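Local coordinates for nitrogenase molybdenum-iron protein beta chain (Clostridium pasteurianum, PDB 4WES) that forms part of the molybdenum-iron component of nitrogenase, which reduces dinitrogen to ammonium and carries an [8Fe-7S] cluster between its alpha and beta chains, at residues Q155-Y160 / I199-T204; D236-L241 / L248-L253; F330-E333 / I337-Y340. All coordinates share one frame; numbering follows the deposited sequence.

Interaction 1: residues Q155-Y160 / I199-T204; sequences QGIVNY and IMFPDT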
ATOM      1  N   GLN B 155      32.176  -0.367 -16.963  1.00 10.83           N
ATOM      2  CA  GLN B 155      33.457  -0.087 -17.550  1.00 11.93           C
ATOM      3  C   GLN B 155      34.126  -1.325 -18.133  1.00 11.78           C
ATOM      4  O   GLN B 155      34.690  -1.281 -19.259  1.00 13.25           O
ATOM      5  CB  GLN B 155      34.392   0.584 -16.539  1.00 12.26           C
ATOM      6  CG  GLN B 155      35.710   0.954 -17.195  1.00 14.57           C
ATOM      7  CD  GLN B 155      36.754   1.351 -16.222  1.00 17.45           C
ATOM      8  OE1 GLN B 155      37.017   0.643 -15.253  1.00 19.12           O
ATOM      9  NE2 GLN B 155      37.345   2.517 -16.450  1.00 20.96           N
ATOM     10  N   GLY B 156      34.080  -2.443 -17.414  1.00 11.78           N
ATOM     11  CA  GLY B 156      34.664  -3.685 -17.947  1.00 12.11           C
ATOM     12  C   GLY B 156      34.022  -4.162 -19.226  1.00 12.10           C
ATOM     13  O   GLY B 156      34.697  -4.621 -20.148  1.00 12.76           O
ATOM     14  N   ILE B 157      32.708  -4.052 -19.303  1.00 11.53           N
ATOM     15  CA  ILE B 157      31.982  -4.359 -20.531  1.00 12.52           C
ATOM     16  C   ILE B 157      32.497  -3.513 -21.690  1.00 13.07           C
ATOM     17  O   ILE B 157      32.825  -4.027 -22.776  1.00 13.58           O
ATOM     18  CB  ILE B 157      30.463  -4.128 -20.338  1.00 12.87           C
ATOM     19  CG1 ILE B 157      29.861  -5.125 -19.357  1.00 14.14           C
ATOM     20  CG2 ILE B 157      29.744  -4.159 -21.676  1.00 13.75           C
ATOM     21  CD1 ILE B 157      28.460  -4.778 -18.882  1.00 15.58           C
ATOM     22  N   VAL B 158      32.628  -2.204 -21.462  1.00 12.33           N
ATOM     23  CA  VAL B 158      33.150  -1.313 -22.510  0.56 12.16           C
ATOM     24  C   VAL B 158      34.577  -1.691 -22.892  1.00 12.48           C
ATOM     25  O   VAL B 158      34.921  -1.806 -24.080  1.00 14.44           O
ATOM     26  CB  VAL B 158      33.102   0.162 -22.076  0.56  9.52           C
ATOM     27  CG1 VAL B 158      33.764   1.048 -23.124  0.56  8.47           C
ATOM     28  CG2 VAL B 158      31.676   0.652 -21.847  0.56  9.86           C
ATOM     29  N   ASN B 159      35.421  -1.880 -21.888  1.00 12.82           N
ATOM     30  CA  ASN B 159      36.834  -2.179 -22.118  1.00 14.19           C
ATOM     31  C   ASN B 159      37.012  -3.394 -23.016  1.00 14.71           C
ATOM     32  O   ASN B 159      37.826  -3.371 -23.938  1.00 15.98           O
ATOM     33  CB  ASN B 159      37.557  -2.511 -20.825  1.00 13.32           C
ATOM     34  CG  ASN B 159      37.908  -1.299 -19.970  1.00 15.64           C
ATOM     35  OD1 ASN B 159      37.948  -0.159 -20.424  1.00 15.64           O
ATOM     36  ND2 ASN B 159      38.169  -1.568 -18.689  1.00 15.61           N
ATOM     37  N   TYR B 160      36.253  -4.457 -22.776  1.00 13.51           N
ATOM     38  CA  TYR B 160      36.411  -5.690 -23.539  1.00 14.23           C
ATOM     39  C   TYR B 160      35.606  -5.774 -24.803  1.00 15.32           C
ATOM     40  O   TYR B 160      36.076  -6.398 -25.749  1.00 18.36           O
ATOM     41  CB  TYR B 160      36.019  -6.890 -22.665  1.00 14.57           C
ATOM     42  CG  TYR B 160      37.100  -7.366 -21.707  1.00 13.74           C
ATOM     43  CD1 TYR B 160      37.285  -6.772 -20.462  1.00 13.85           C
ATOM     44  CD2 TYR B 160      37.951  -8.405 -22.049  1.00 15.35           C
ATOM     45  CE1 TYR B 160      38.263  -7.218 -19.592  1.00 13.99           C
ATOM     46  CE2 TYR B 160      38.923  -8.873 -21.190  1.00 16.89           C
ATOM     47  CZ  TYR B 160      39.081  -8.274 -19.946  1.00 14.34           C
ATOM     48  OH  TYR B 160      40.039  -8.772 -19.103  1.00 17.53           O
ATOM     49  N   ILE B 199      20.437   1.076 -27.614  1.00 12.34           N
ATOM     50  CA  ILE B 199      21.027  -0.101 -26.994  1.00 12.07           C
ATOM     51  C   ILE B 199      21.076   0.222 -25.500  1.00 12.53           C
ATOM     52  O   ILE B 199      21.748   1.180 -25.117  1.00 13.02           O
ATOM     53  CB  ILE B 199      22.464  -0.420 -27.457  1.00 13.41           C
ATOM     54  CG1 ILE B 199      22.498  -0.681 -28.974  1.00 14.86           C
ATOM     55  CG2 ILE B 199      22.986  -1.627 -26.698  1.00 13.66           C
ATOM     56  CD1 ILE B 199      23.901  -0.674 -29.537  1.00 14.52           C
ATOM     57  N   MET B 200      20.361  -0.522 -24.661  1.00 12.23           N
ATOM     58  CA  MET B 200      20.461  -0.370 -23.215  1.00 11.14           C
ATOM     59  C   MET B 200      21.453  -1.373 -22.668  1.00 10.85           C
ATOM     60  O   MET B 200      21.374  -2.545 -23.025  1.00 12.39           O
ATOM     61  CB  MET B 200      19.108  -0.581 -22.547  1.00 11.80           C
ATOM     62  CG  MET B 200      19.181  -0.457 -21.024  1.00 11.02           C
ATOM     63  SD  MET B 200      17.619  -0.616 -20.186  1.00 12.37           S
ATOM     64  CE  MET B 200      16.972   0.995 -20.520  1.00 12.67           C
ATOM     65  N   PHE B 201      22.365  -0.929 -21.808  1.00 11.10           N
ATOM     66  CA  PHE B 201      23.196  -1.879 -21.114  1.00 10.86           C
ATOM     67  C   PHE B 201      23.671  -1.307 -19.779  1.00 10.76           C
ATOM     68  O   PHE B 201      23.930  -0.096 -19.680  1.00 10.75           O
ATOM     69  CB  PHE B 201      24.401  -2.291 -21.968  1.00 12.62           C
ATOM     70  CG  PHE B 201      25.482  -1.282 -22.074  1.00 12.78           C
ATOM     71  CD1 PHE B 201      25.368  -0.216 -22.977  1.00 14.40           C
ATOM     72  CD2 PHE B 201      26.683  -1.455 -21.417  1.00 14.03           C
ATOM     73  CE1 PHE B 201      26.377   0.712 -23.119  1.00 15.31           C
ATOM     74  CE2 PHE B 201      27.718  -0.533 -21.574  1.00 16.15           C
ATOM     75  CZ  PHE B 201      27.557   0.538 -22.433  1.00 17.11           C
ATOM     76  N   PRO B 202      23.858  -2.169 -18.767  1.00 10.86           N
ATOM     77  CA  PRO B 202      23.248  -3.491 -18.612  1.00 10.96           C
ATOM     78  C   PRO B 202      21.707  -3.412 -18.647  1.00 10.49           C
ATOM     79  O   PRO B 202      21.134  -2.320 -18.525  1.00 11.18           O
ATOM     80  CB  PRO B 202      23.726  -3.966 -17.227  1.00 11.84           C
ATOM     81  CG  PRO B 202      24.830  -3.009 -16.857  1.00 11.92           C
ATOM     82  CD  PRO B 202      24.470  -1.719 -17.512  1.00 11.36           C
ATOM     83  N   ASP B 203      21.068  -4.570 -18.811  1.00 10.06           N
ATOM     84  CA  ASP B 203      19.601  -4.638 -18.815  1.00 10.39           C
ATOM     85  C   ASP B 203      19.190  -5.935 -18.150  1.00  9.73           C
ATOM     86  O   ASP B 203      19.314  -6.988 -18.740  1.00 10.37           O
ATOM     87  CB  ASP B 203      19.088  -4.551 -20.261  1.00 11.58           C
ATOM     88  CG  ASP B 203      17.595  -4.688 -20.346  1.00 10.80           C
ATOM     89  OD1 ASP B 203      16.905  -4.640 -19.314  1.00 11.40           O
ATOM     90  OD2 ASP B 203      17.094  -4.839 -21.497  1.00 12.13           O
ATOM     91  N   THR B 204      18.713  -5.841 -16.901  1.00  9.94           N
ATOM     92  CA  THR B 204      18.327  -7.028 -16.147  1.00  9.95           C
ATOM     93  C   THR B 204      16.837  -7.363 -16.311  1.00  9.76           C
ATOM     94  O   THR B 204      16.346  -8.304 -15.672  1.00 10.37           O
ATOM     95  CB  THR B 204      18.627  -6.848 -14.657  1.00 10.35           C
ATOM     96  OG1 THR B 204      17.864  -5.710 -14.256  1.00 10.74           O
ATOM     97  CG2 THR B 204      20.118  -6.622 -14.422  1.00 10.62           C
TER
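F201 meets I157 and V158 where helix 146-161 packs beside the end of strand 198-200. This strand lies at the outer side of a four-stranded parallel sheet within an alpha/beta domain. F201 is the first residue after it and reaches out of the backbone toward the helix. Its CG sits between the backbone N and the carbonyl carbon (chi1 75°), which turns the ring outward to the helix. The consecutive residues I157 and V158 receive it. I157 places CG2 at 4.1 Å from F201 CD2, and the two side chains run past each other in opposite directions. V158 comes in at about a right angle. Its CG2 lies at the ring edge, close to the ring plane, and near F201 CE2 and CZ. V158 has two conformers, so its contact with the ring is less certain.

No hydrogen bond crosses the contact. It is held by apolar packing, and all three side chains are buried. F201 also touches I175 of the neighbouring strand 172-175 and T232, while V158 leans on T252 and L253 of helix 243-257. The ring thus touches both strand 172-175 and helix 146-161. The peptide bond between F201 and P202 is cis. The P202 side chain stays at the margin, where P202 CG lies 4.5 Å from I157 CD1.

Interaction 2: residues D236-L241 / L248-L253; sequences DLTLSL and LGAKTL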
ATOM      1  N   ASP B 236      25.444   6.800 -31.896  1.00 16.91           N
ATOM      2  CA  ASP B 236      25.550   8.243 -32.078  1.00 17.29           C
ATOM      3  C   ASP B 236      25.898   8.988 -30.798  1.00 16.02           C
ATOM      4  O   ASP B 236      26.495  10.058 -30.833  1.00 17.52           O
ATOM      5  CB  ASP B 236      24.234   8.787 -32.592  1.00 18.19           C
ATOM      6  CG  ASP B 236      23.941   8.371 -34.018  1.00 20.00           C
ATOM      7  OD1 ASP B 236      24.897   8.241 -34.839  1.00 21.43           O
ATOM      8  OD2 ASP B 236      22.722   8.190 -34.333  1.00 22.16           O
ATOM      9  N   LEU B 237      25.480   8.436 -29.655  1.00 15.88           N
ATOM     10  CA  LEU B 237      25.462   9.145 -28.382  1.00 15.51           C
ATOM     11  C   LEU B 237      25.232   8.104 -27.310  1.00 13.82           C
ATOM     12  O   LEU B 237      24.526   7.114 -27.554  1.00 15.74           O
ATOM     13  CB  LEU B 237      24.313  10.170 -28.355  1.00 17.08           C
ATOM     14  CG  LEU B 237      24.114  11.010 -27.100  1.00 16.82           C
ATOM     15  CD1 LEU B 237      25.282  11.931 -26.837  1.00 18.06           C
ATOM     16  CD2 LEU B 237      22.805  11.779 -27.166  1.00 18.41           C
ATOM     17  N   THR B 238      25.778   8.354 -26.111  1.00 13.06           N
ATOM     18  CA  THR B 238      25.441   7.595 -24.915  1.00 12.67           C
ATOM     19  C   THR B 238      24.768   8.532 -23.915  1.00 13.49           C
ATOM     20  O   THR B 238      25.313   9.578 -23.599  1.00 14.45           O
ATOM     21  CB  THR B 238      26.706   6.977 -24.282  1.00 13.36           C
ATOM     22  OG1 THR B 238      27.367   6.120 -25.224  1.00 14.14           O
ATOM     23  CG2 THR B 238      26.358   6.219 -23.009  1.00 13.85           C
ATOM     24  N   LEU B 239      23.614   8.115 -23.404  1.00 12.67           N
ATOM     25  CA  LEU B 239      22.999   8.795 -22.255  1.00 12.37           C
ATOM     26  C   LEU B 239      23.375   8.031 -20.999  1.00 11.88           C
ATOM     27  O   LEU B 239      23.101   6.826 -20.871  1.00 12.95           O
ATOM     28  CB  LEU B 239      21.486   8.864 -22.401  1.00 13.92           C
ATOM     29  CG  LEU B 239      20.989   9.708 -23.578  1.00 16.85           C
ATOM     30  CD1 LEU B 239      19.477   9.804 -23.627  1.00 18.94           C
ATOM     31  CD2 LEU B 239      21.609  11.103 -23.570  1.00 17.71           C
ATOM     32  N   SER B 240      24.036   8.740 -20.077  1.00 12.11           N
ATOM     33  CA  SER B 240      24.465   8.176 -18.791  1.00 11.63           C
ATOM     34  C   SER B 240      23.449   8.602 -17.742  1.00 11.16           C
ATOM     35  O   SER B 240      23.389   9.784 -17.407  1.00 12.08           O
ATOM     36  CB  SER B 240      25.846   8.769 -18.474  1.00 12.86           C
ATOM     37  OG  SER B 240      26.254   8.313 -17.210  1.00 14.02           O
ATOM     38  N   LEU B 241      22.623   7.665 -17.266  1.00 10.48           N
ATOM     39  CA  LEU B 241      21.585   8.009 -16.313  1.00 11.19           C
ATOM     40  C   LEU B 241      22.101   7.727 -14.920  1.00 10.71           C
ATOM     41  O   LEU B 241      22.272   6.556 -14.537  1.00 10.82           O
ATOM     42  CB  LEU B 241      20.321   7.217 -16.557  1.00 10.93           C
ATOM     43  CG  LEU B 241      19.713   7.281 -17.959  1.00 12.10           C
ATOM     44  CD1 LEU B 241      18.358   6.612 -18.009  1.00 13.23           C
ATOM     45  CD2 LEU B 241      19.609   8.677 -18.532  1.00 14.17           C
ATOM     46  N   LEU B 248      31.209   6.397 -15.520  1.00 11.38           N
ATOM     47  CA  LEU B 248      32.494   5.778 -15.814  1.00 12.67           C
ATOM     48  C   LEU B 248      32.412   4.997 -17.122  1.00 11.92           C
ATOM     49  O   LEU B 248      33.277   5.101 -17.994  1.00 12.94           O
ATOM     50  CB  LEU B 248      32.967   4.906 -14.670  1.00 12.99           C
ATOM     51  CG  LEU B 248      34.322   4.228 -14.903  1.00 13.33           C
ATOM     52  CD1 LEU B 248      35.453   5.217 -15.013  1.00 15.72           C
ATOM     53  CD2 LEU B 248      34.618   3.232 -13.783  1.00 14.59           C
ATOM     54  N   GLY B 249      31.357   4.217 -17.274  1.00 11.95           N
ATOM     55  CA  GLY B 249      31.166   3.471 -18.503  1.00 12.40           C
ATOM     56  C   GLY B 249      31.013   4.384 -19.725  1.00 12.80           C
ATOM     57  O   GLY B 249      31.618   4.156 -20.791  1.00 13.40           O
ATOM     58  N   ALA B 250      30.206   5.442 -19.577  1.00 12.28           N
ATOM     59  CA  ALA B 250      29.972   6.370 -20.694  1.00 12.21           C
ATOM     60  C   ALA B 250      31.255   7.074 -21.124  1.00 13.50           C
ATOM     61  O   ALA B 250      31.541   7.206 -22.332  1.00 14.57           O
ATOM     62  CB  ALA B 250      28.925   7.381 -20.334  1.00 12.26           C
ATOM     63  N   LYS B 251      32.040   7.528 -20.155  1.00 12.88           N
ATOM     64  CA  LYS B 251      33.311   8.182 -20.428  1.00 14.46           C
ATOM     65  C   LYS B 251      34.327   7.228 -21.046  1.00 14.45           C
ATOM     66  O   LYS B 251      35.107   7.608 -21.936  1.00 15.73           O
ATOM     67  CB  LYS B 251      33.858   8.792 -19.128  1.00 15.50           C
ATOM     68  CG  LYS B 251      33.066   9.968 -18.604  1.00 23.50           C
ATOM     69  CD  LYS B 251      33.557  10.511 -17.253  1.00 31.89           C
ATOM     70  CE  LYS B 251      32.754  11.741 -16.859  1.00 41.78           C
ATOM     71  NZ  LYS B 251      33.178  12.309 -15.545  1.00 59.36           N
ATOM     72  N   THR B 252      34.344   6.000 -20.570  1.00 13.98           N
ATOM     73  CA  THR B 252      35.266   4.998 -21.094  1.00 14.66           C
ATOM     74  C   THR B 252      34.932   4.726 -22.567  1.00 14.41           C
ATOM     75  O   THR B 252      35.831   4.598 -23.404  1.00 16.56           O
ATOM     76  CB  THR B 252      35.217   3.706 -20.249  1.00 16.17           C
ATOM     77  OG1 THR B 252      35.568   4.012 -18.896  1.00 16.82           O
ATOM     78  CG2 THR B 252      36.186   2.644 -20.758  1.00 17.16           C
ATOM     79  N   LEU B 253      33.639   4.652 -22.878  1.00 13.63           N
ATOM     80  CA  LEU B 253      33.188   4.432 -24.241  1.00 15.37           C
ATOM     81  C   LEU B 253      33.547   5.615 -25.145  1.00 14.75           C
ATOM     82  O   LEU B 253      33.905   5.440 -26.321  1.00 16.46           O
ATOM     83  CB  LEU B 253      31.679   4.161 -24.250  1.00 14.93           C
ATOM     84  CG  LEU B 253      31.080   3.784 -25.602  1.00 17.75           C
ATOM     85  CD1 LEU B 253      31.782   2.633 -26.287  1.00 17.24           C
ATOM     86  CD2 LEU B 253      29.601   3.485 -25.417  1.00 20.31           C
TER
HETATM   87  O   HOH W   1      29.877   7.229 -24.711  1.00 15.32           O
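T238 and A250 meet across a water that bonds to the flat peptide carbonyl of A250. The water donates to A250 O at 2.9 Å and accepts from T238 OG1 at 2.8 Å. The other flat group of note is the carbonyl of L248, one turn back from T252. L248 O is approached from both faces of its plane. T252 N comes from one and T252 OG1 from the other. The hydroxyl bond is 2.7 Å long, with T252 OG1 lifted 37° out of the plane of L248 O and a C=O...O angle of 143°. It thus bonds off the plane, in addition to the usual helix bond.

The direct contact is apolar and centred on A250. T238 CG2 and S240 CB each lie 3.9 Å from A250 CB, so the small methyl rests between two alternate strand residues. L239, between them, points away from the helix. The two segments belong to a beta-alpha-beta unit: strand 237-241, helix 243-257 and strand 261-264. The strand and helix segments run nearly antiparallel, at 161°, their axes approaching to 8.4 Å. The residues that meet here at A250, T238 and S240, are small.

T238 has CG2 anti to the backbone N and its hydroxyl beside that N, which sends the methyl to A250. The hydroxyl is also bonded to N173 ND2 of the neighbouring strand. L253 CD2 packs against it, 3.5 Å from T238 OG1, the two side chains crossing obliquely. S240 OG turns instead to D247 OD1, near the start of the helix.

Interaction 3: residues F330-E333 / I337-Y340; sequences FIIE and IPKY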
ATOM      1  N   PHE B 330      12.230  15.360  -6.425  1.00  9.09           N
ATOM      2  CA  PHE B 330      10.792  15.093  -6.573  1.00  9.22           C
ATOM      3  C   PHE B 330      10.043  15.450  -5.288  1.00  8.64           C
ATOM      4  O   PHE B 330       8.942  16.008  -5.345  1.00  9.46           O
ATOM      5  CB  PHE B 330      10.577  13.652  -6.983  1.00  9.01           C
ATOM      6  CG  PHE B 330       9.145  13.301  -7.328  1.00  9.11           C
ATOM      7  CD1 PHE B 330       8.313  14.191  -7.978  1.00  9.62           C
ATOM      8  CD2 PHE B 330       8.654  12.042  -7.070  1.00 10.21           C
ATOM      9  CE1 PHE B 330       7.031  13.835  -8.342  1.00  9.77           C
ATOM     10  CE2 PHE B 330       7.364  11.675  -7.426  1.00 11.09           C
ATOM     11  CZ  PHE B 330       6.548  12.580  -8.076  1.00 10.50           C
ATOM     12  N   ILE B 331      10.624  15.138  -4.132  1.00  8.81           N
ATOM     13  CA  ILE B 331      10.003  15.532  -2.866  1.00  9.03           C
ATOM     14  C   ILE B 331       9.766  17.061  -2.814  1.00  9.28           C
ATOM     15  O   ILE B 331       8.693  17.516  -2.434  1.00  9.06           O
ATOM     16  CB  ILE B 331      10.869  15.022  -1.688  1.00  9.17           C
ATOM     17  CG1 ILE B 331      10.839  13.511  -1.596  1.00  9.64           C
ATOM     18  CG2 ILE B 331      10.471  15.691  -0.381  1.00  9.57           C
ATOM     19  CD1 ILE B 331       9.508  12.860  -1.412  1.00 13.73           C
ATOM     20  N   ILE B 332      10.780  17.832  -3.221  1.00  8.94           N
ATOM     21  CA  ILE B 332      10.628  19.262  -3.315  1.00  9.29           C
ATOM     22  C   ILE B 332       9.519  19.651  -4.297  1.00  9.15           C
ATOM     23  O   ILE B 332       8.670  20.519  -4.019  1.00 10.02           O
ATOM     24  CB  ILE B 332      11.960  19.940  -3.662  1.00  9.89           C
ATOM     25  CG1 ILE B 332      12.970  19.733  -2.515  1.00 10.69           C
ATOM     26  CG2 ILE B 332      11.772  21.421  -3.936  1.00 12.36           C
ATOM     27  CD1 ILE B 332      14.372  20.178  -2.863  1.00 13.20           C
ATOM     28  N   GLU B 333       9.491  18.991  -5.465  1.00  8.97           N
ATOM     29  CA  GLU B 333       8.456  19.254  -6.468  1.00  9.46           C
ATOM     30  C   GLU B 333       7.050  18.986  -5.960  1.00  9.02           C
ATOM     31  O   GLU B 333       6.111  19.622  -6.412  1.00  9.64           O
ATOM     32  CB  GLU B 333       8.742  18.426  -7.716  1.00  9.63           C
ATOM     33  CG  GLU B 333      10.005  18.842  -8.453  1.00  9.98           C
ATOM     34  CD  GLU B 333      10.438  17.925  -9.572  1.00 10.79           C
ATOM     35  OE1 GLU B 333      10.160  16.717  -9.517  1.00 10.52           O
ATOM     36  OE2 GLU B 333      11.084  18.436 -10.499  1.00 13.22           O
ATOM     37  N   ILE B 337       9.422  18.368   2.095  1.00  9.94           N
ATOM     38  CA  ILE B 337      10.719  18.802   2.562  1.00 10.30           C
ATOM     39  C   ILE B 337      11.652  17.615   2.746  1.00 10.11           C
ATOM     40  O   ILE B 337      11.400  16.775   3.606  1.00 10.95           O
ATOM     41  CB  ILE B 337      10.589  19.550   3.921  1.00 11.34           C
ATOM     42  CG1 ILE B 337       9.731  20.796   3.769  1.00 13.61           C
ATOM     43  CG2 ILE B 337      11.953  19.907   4.489  1.00 12.54           C
ATOM     44  CD1 ILE B 337       9.247  21.379   5.078  1.00 17.80           C
ATOM     45  N   PRO B 338      12.768  17.563   2.004  1.00 10.08           N
ATOM     46  CA  PRO B 338      13.815  16.594   2.333  1.00 10.01           C
ATOM     47  C   PRO B 338      14.520  17.085   3.576  1.00 10.00           C
ATOM     48  O   PRO B 338      15.314  18.033   3.516  1.00 11.87           O
ATOM     49  CB  PRO B 338      14.724  16.600   1.084  1.00 10.31           C
ATOM     50  CG  PRO B 338      13.969  17.353   0.020  1.00 11.00           C
ATOM     51  CD  PRO B 338      13.115  18.335   0.800  1.00 10.73           C
ATOM     52  N   LYS B 339      14.169  16.486   4.708  1.00 10.00           N
ATOM     53  CA  LYS B 339      14.610  16.931   6.022  1.00 10.10           C
ATOM     54  C   LYS B 339      15.937  16.294   6.398  1.00  9.62           C
ATOM     55  O   LYS B 339      16.842  16.982   6.867  1.00 10.28           O
ATOM     56  CB  LYS B 339      13.520  16.625   7.035  1.00 11.45           C
ATOM     57  CG  LYS B 339      13.875  16.949   8.462  1.00 12.81           C
ATOM     58  CD  LYS B 339      14.159  18.402   8.652  1.00 15.11           C
ATOM     59  CE  LYS B 339      14.254  18.690  10.143  1.00 19.05           C
ATOM     60  NZ  LYS B 339      14.427  20.145  10.322  1.00 22.61           N
ATOM     61  N   TYR B 340      16.019  14.980   6.236  1.00  9.34           N
ATOM     62  CA  TYR B 340      17.242  14.199   6.523  1.00  9.64           C
ATOM     63  C   TYR B 340      17.509  13.412   5.266  1.00  8.97           C
ATOM     64  O   TYR B 340      16.646  12.684   4.808  1.00 10.52           O
ATOM     65  CB  TYR B 340      17.072  13.259   7.710  1.00  9.51           C
ATOM     66  CG  TYR B 340      16.649  13.940   8.990  1.00  9.67           C
ATOM     67  CD1 TYR B 340      17.227  15.137   9.413  1.00 10.27           C
ATOM     68  CD2 TYR B 340      15.645  13.416   9.792  1.00  9.91           C
ATOM     69  CE1 TYR B 340      16.809  15.769  10.563  1.00 10.63           C
ATOM     70  CE2 TYR B 340      15.241  14.037  10.961  1.00  9.94           C
ATOM     71  CZ  TYR B 340      15.843  15.211  11.336  1.00 10.18           C
ATOM     72  OH  TYR B 340      15.440  15.878  12.476  1.00 11.91           O
TER
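I331 and I332 have almost the same first torsion but present different branches to P338. In I331, chi1 of -68° sets CG2 anti to the backbone N, and this methyl faces strand 337-343. In I332, chi1 of -65° places CG1 beside its own backbone N, and it is CG1 that reaches P338. The longer arm of I331, ending in CD1, leads away from the strand.

I331 CG2 lies over the chain where I337 joins P338. It is 3.8 Å from I337 N and also 3.8 Å from P338 N, and 3.9 Å from P338 CG. The I337 side chain itself points away, so this residue contributes mainly backbone. I332 comes across P338 at about a right angle. Its CG1 is 3.6 Å from P338 CD. The proline ring is thus touched by both isoleucines, and CG and CD are the atoms that meet them. No hydrogen bond links the two segments.

The contact lies beside a short connection of three residues. It joins helix 321-333 to strand 337-343 within the beta-alpha-beta unit that starts at strand 314-318. I331 also touches V315, and P338 touches L317, both of that first strand. I332 also packs on M357 and P338 on L358 of helix 348-360. E333, at the helix end, packs on M514 of the neighbouring alpha chain.

Interactions 1 and 2 are buried, while interaction 3 is partly buried. The first two adjoin, with centres about 10 Å apart, and reach the same parallel sheet. Q155 NE2 lies 3.6 Å from L248 CD1, so helix 146-161 and helix 243-257 pack directly on each other. Interaction 3 belongs to a separate five-stranded sheet, its centre about 33 Å from that of interaction 1. Interactions 2 and 3 each join a strand and a helix within their own beta-alpha-beta unit, whereas interaction 1 joins elements farther apart in sequence. Chemistry differs too. Interaction 1 uses an aromatic ring, interaction 3 a proline, and interaction 2 small side chains plus a bridging water.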